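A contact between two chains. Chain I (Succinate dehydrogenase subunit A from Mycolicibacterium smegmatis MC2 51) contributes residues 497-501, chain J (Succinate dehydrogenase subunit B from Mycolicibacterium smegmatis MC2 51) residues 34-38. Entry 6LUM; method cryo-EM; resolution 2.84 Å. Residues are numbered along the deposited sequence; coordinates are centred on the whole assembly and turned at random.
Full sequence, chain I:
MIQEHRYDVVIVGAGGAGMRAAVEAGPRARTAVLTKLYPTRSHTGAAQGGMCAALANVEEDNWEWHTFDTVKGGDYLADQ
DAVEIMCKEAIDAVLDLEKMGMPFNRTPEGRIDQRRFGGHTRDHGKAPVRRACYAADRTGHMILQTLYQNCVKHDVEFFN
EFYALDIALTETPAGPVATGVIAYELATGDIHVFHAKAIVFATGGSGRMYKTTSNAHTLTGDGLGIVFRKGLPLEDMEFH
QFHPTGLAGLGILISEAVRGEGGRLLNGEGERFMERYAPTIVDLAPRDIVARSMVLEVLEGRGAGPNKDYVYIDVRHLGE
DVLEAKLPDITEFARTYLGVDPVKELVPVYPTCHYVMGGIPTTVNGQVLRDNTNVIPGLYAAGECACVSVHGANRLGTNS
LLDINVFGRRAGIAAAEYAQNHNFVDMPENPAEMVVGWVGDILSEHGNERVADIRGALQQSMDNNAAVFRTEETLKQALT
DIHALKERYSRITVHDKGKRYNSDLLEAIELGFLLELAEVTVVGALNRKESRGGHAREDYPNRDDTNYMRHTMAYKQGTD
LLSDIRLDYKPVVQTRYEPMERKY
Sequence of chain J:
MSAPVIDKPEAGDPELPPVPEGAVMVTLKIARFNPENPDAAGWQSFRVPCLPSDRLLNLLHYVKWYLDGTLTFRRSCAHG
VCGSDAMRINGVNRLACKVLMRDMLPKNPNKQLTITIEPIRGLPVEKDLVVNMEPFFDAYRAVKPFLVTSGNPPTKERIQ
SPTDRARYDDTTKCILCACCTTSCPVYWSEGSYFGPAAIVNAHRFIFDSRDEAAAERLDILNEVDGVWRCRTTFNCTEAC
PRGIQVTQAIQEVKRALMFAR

Chain I 497-501: KGKRY
Chain J, residues 34-38: NPENP

Two irregular segments, neither helix nor strand, meet here and bury 218 Å², both sides summed. The register is loose and set by two pairs of CA atoms: those of G498(I) and N37(J) lie 7.3 Å apart, those of R500(I) and P35(J) 7.1 Å. As chain I advances from 498 to 500, its nearest partner in chain J falls from 37 to 35, so the two segments run in opposite senses. E36(J) sits between these pairs and, with R500(I), has the most surface covered, 63 Å² each; P35(J) follows with 34 Å².

E36(J) is the reaching residue. At phi/psi -127/-41, its CA-to-CB bond points toward chain I, and chi1 of 69° (p) with chi2 of 177° (t) extends the chain, while chi3 of 4° sets the carboxylate. The one hydrogen bond of the contact ends here: the backbone N of K499(I) donates to OE2 of E36(J) at 2.9 Å, with an N-H...acceptor angle of 145°. The E36(J) carboxylate thus accepts from a main-chain amide, and the K499(I) side chain takes no part in the bond. That side chain (m, t, p, t; phi/psi -139/8) starts sideways and its end leads away, leaving CB of K499(I) 4.0 Å from OE2 of E36(J).

Just before that amide, G498(I) (phi/psi -75/-175) brings its CA to 3.6 Å from OE2 of E36(J) and 4.2 Å from OD1 of N37(J). A CB built at the ideal position would point toward chain J, 3.5 Å from OE2 of E36(J) and 3.4 Å from OD1 of N37(J): close contact, but not an evident clash. N37(J), at -72/-69 with chi1 -63° (m) and chi2 90°, starts sideways, but its end comes nearer.

R500(I) contributes through the base of its side chain. At phi/psi -93/-61 its CA-to-CB bond points toward chain J, and chi1 to chi3 are all m (-68°, -62°, -49°), with chi4 at 180°. Its CB packs 3.5 Å from CG of P35(J), a proline at -78/-24 with a C-gamma endo pucker, whose CA-to-CB bond also points toward chain I. CG of R500(I) lies 3.3 Å from OE1 of E36(J). NE of R500(I) is 5.1 Å from OE1 of E36(J), and no salt bridge forms, so the arginine serves here as an aliphatic packing surface. The rule is compact: one carboxylate grips a backbone amide, glycine places its CA beside the carboxylate, and proline supports the neighbouring stem.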

# COMPACT_ATOMS: atom_id res chain seq x y z
N LYS I 497 24.45 2.13 -43.18
CA LYS I 497 25.68 2.55 -42.52
C LYS I 497 25.39 3.41 -41.29
O LYS I 497 26.32 3.87 -40.62
CB LYS I 497 26.60 3.31 -43.48
CG LYS I 497 26.72 2.71 -44.87
CD LYS I 497 27.47 1.39 -44.85
CE LYS I 497 27.81 0.95 -46.26
NZ LYS I 497 28.31 -0.45 -46.32
N GLY I 498 24.12 3.63 -40.98
CA GLY I 498 23.74 4.36 -39.79
C GLY I 498 23.91 3.53 -38.55
O GLY I 498 24.40 2.40 -38.58
N LYS I 499 23.49 4.09 -37.43
CA LYS I 499 23.63 3.39 -36.16
C LYS I 499 22.41 3.54 -35.27
O LYS I 499 22.46 3.12 -34.11
CB LYS I 499 24.87 3.88 -35.41
CG LYS I 499 26.16 3.24 -35.89
CD LYS I 499 27.28 3.44 -34.88
CE LYS I 499 26.80 3.12 -33.47
NZ LYS I 499 27.91 3.13 -32.49
N ARG I 500 21.31 4.11 -35.76
CA ARG I 500 20.14 4.34 -34.92
C ARG I 500 19.15 3.18 -35.01
O ARG I 500 18.85 2.55 -34.00
CB ARG I 500 19.48 5.66 -35.29
CG ARG I 500 20.30 6.88 -34.94
CD ARG I 500 20.55 7.00 -33.45
NE ARG I 500 19.32 6.86 -32.68
CZ ARG I 500 19.26 6.92 -31.36
NH1 ARG I 500 20.37 7.13 -30.66
NH2 ARG I 500 18.10 6.77 -30.73
N TYR I 501 18.62 2.91 -36.19
CA TYR I 501 17.75 1.74 -36.39
C TYR I 501 18.20 1.10 -37.70
O TYR I 501 17.62 1.37 -38.76
CB TYR I 501 16.28 2.12 -36.44
CG TYR I 501 15.60 2.21 -35.11
CD1 TYR I 501 15.67 3.36 -34.36
CD2 TYR I 501 14.86 1.15 -34.61
CE1 TYR I 501 15.05 3.45 -33.15
CE2 TYR I 501 14.24 1.24 -33.40
CZ TYR I 501 14.33 2.39 -32.68
OH TYR I 501 13.70 2.48 -31.46
N ASN J 34 15.08 10.74 -40.88
CA ASN J 34 16.31 10.12 -40.41
C ASN J 34 16.68 10.71 -39.06
O ASN J 34 16.74 11.93 -38.94
CB ASN J 34 17.43 10.35 -41.41
CG ASN J 34 18.41 9.20 -41.48
OD1 ASN J 34 18.37 8.28 -40.68
ND2 ASN J 34 19.28 9.23 -42.47
N PRO J 35 16.91 9.91 -38.04
CA PRO J 35 17.09 10.47 -36.70
C PRO J 35 18.45 11.08 -36.47
O PRO J 35 18.61 11.93 -35.58
CB PRO J 35 16.87 9.26 -35.79
CG PRO J 35 17.32 8.13 -36.60
CD PRO J 35 16.95 8.44 -38.01
N GLU J 36 19.46 10.64 -37.21
CA GLU J 36 20.80 11.16 -36.97
C GLU J 36 21.48 11.73 -38.21
O GLU J 36 22.14 12.76 -38.11
CB GLU J 36 21.71 10.08 -36.37
CG GLU J 36 22.06 8.95 -37.31
CD GLU J 36 23.01 7.95 -36.70
OE1 GLU J 36 23.35 8.11 -35.51
OE2 GLU J 36 23.44 7.03 -37.41
N ASN J 37 21.36 11.08 -39.37
CA ASN J 37 22.29 11.45 -40.43
C ASN J 37 21.97 12.84 -40.99
O ASN J 37 22.76 13.76 -40.77
CB ASN J 37 22.34 10.34 -41.49
CG ASN J 37 22.85 9.02 -40.94
OD1 ASN J 37 22.08 8.20 -40.46
ND2 ASN J 37 24.16 8.82 -41.00
N PRO J 38 20.85 13.07 -41.71
CA PRO J 38 20.24 14.40 -41.63
C PRO J 38 19.05 14.39 -40.68
O PRO J 38 18.34 13.39 -40.60
CB PRO J 38 19.81 14.68 -43.07
CG PRO J 38 19.42 13.36 -43.57
CD PRO J 38 20.32 12.35 -42.89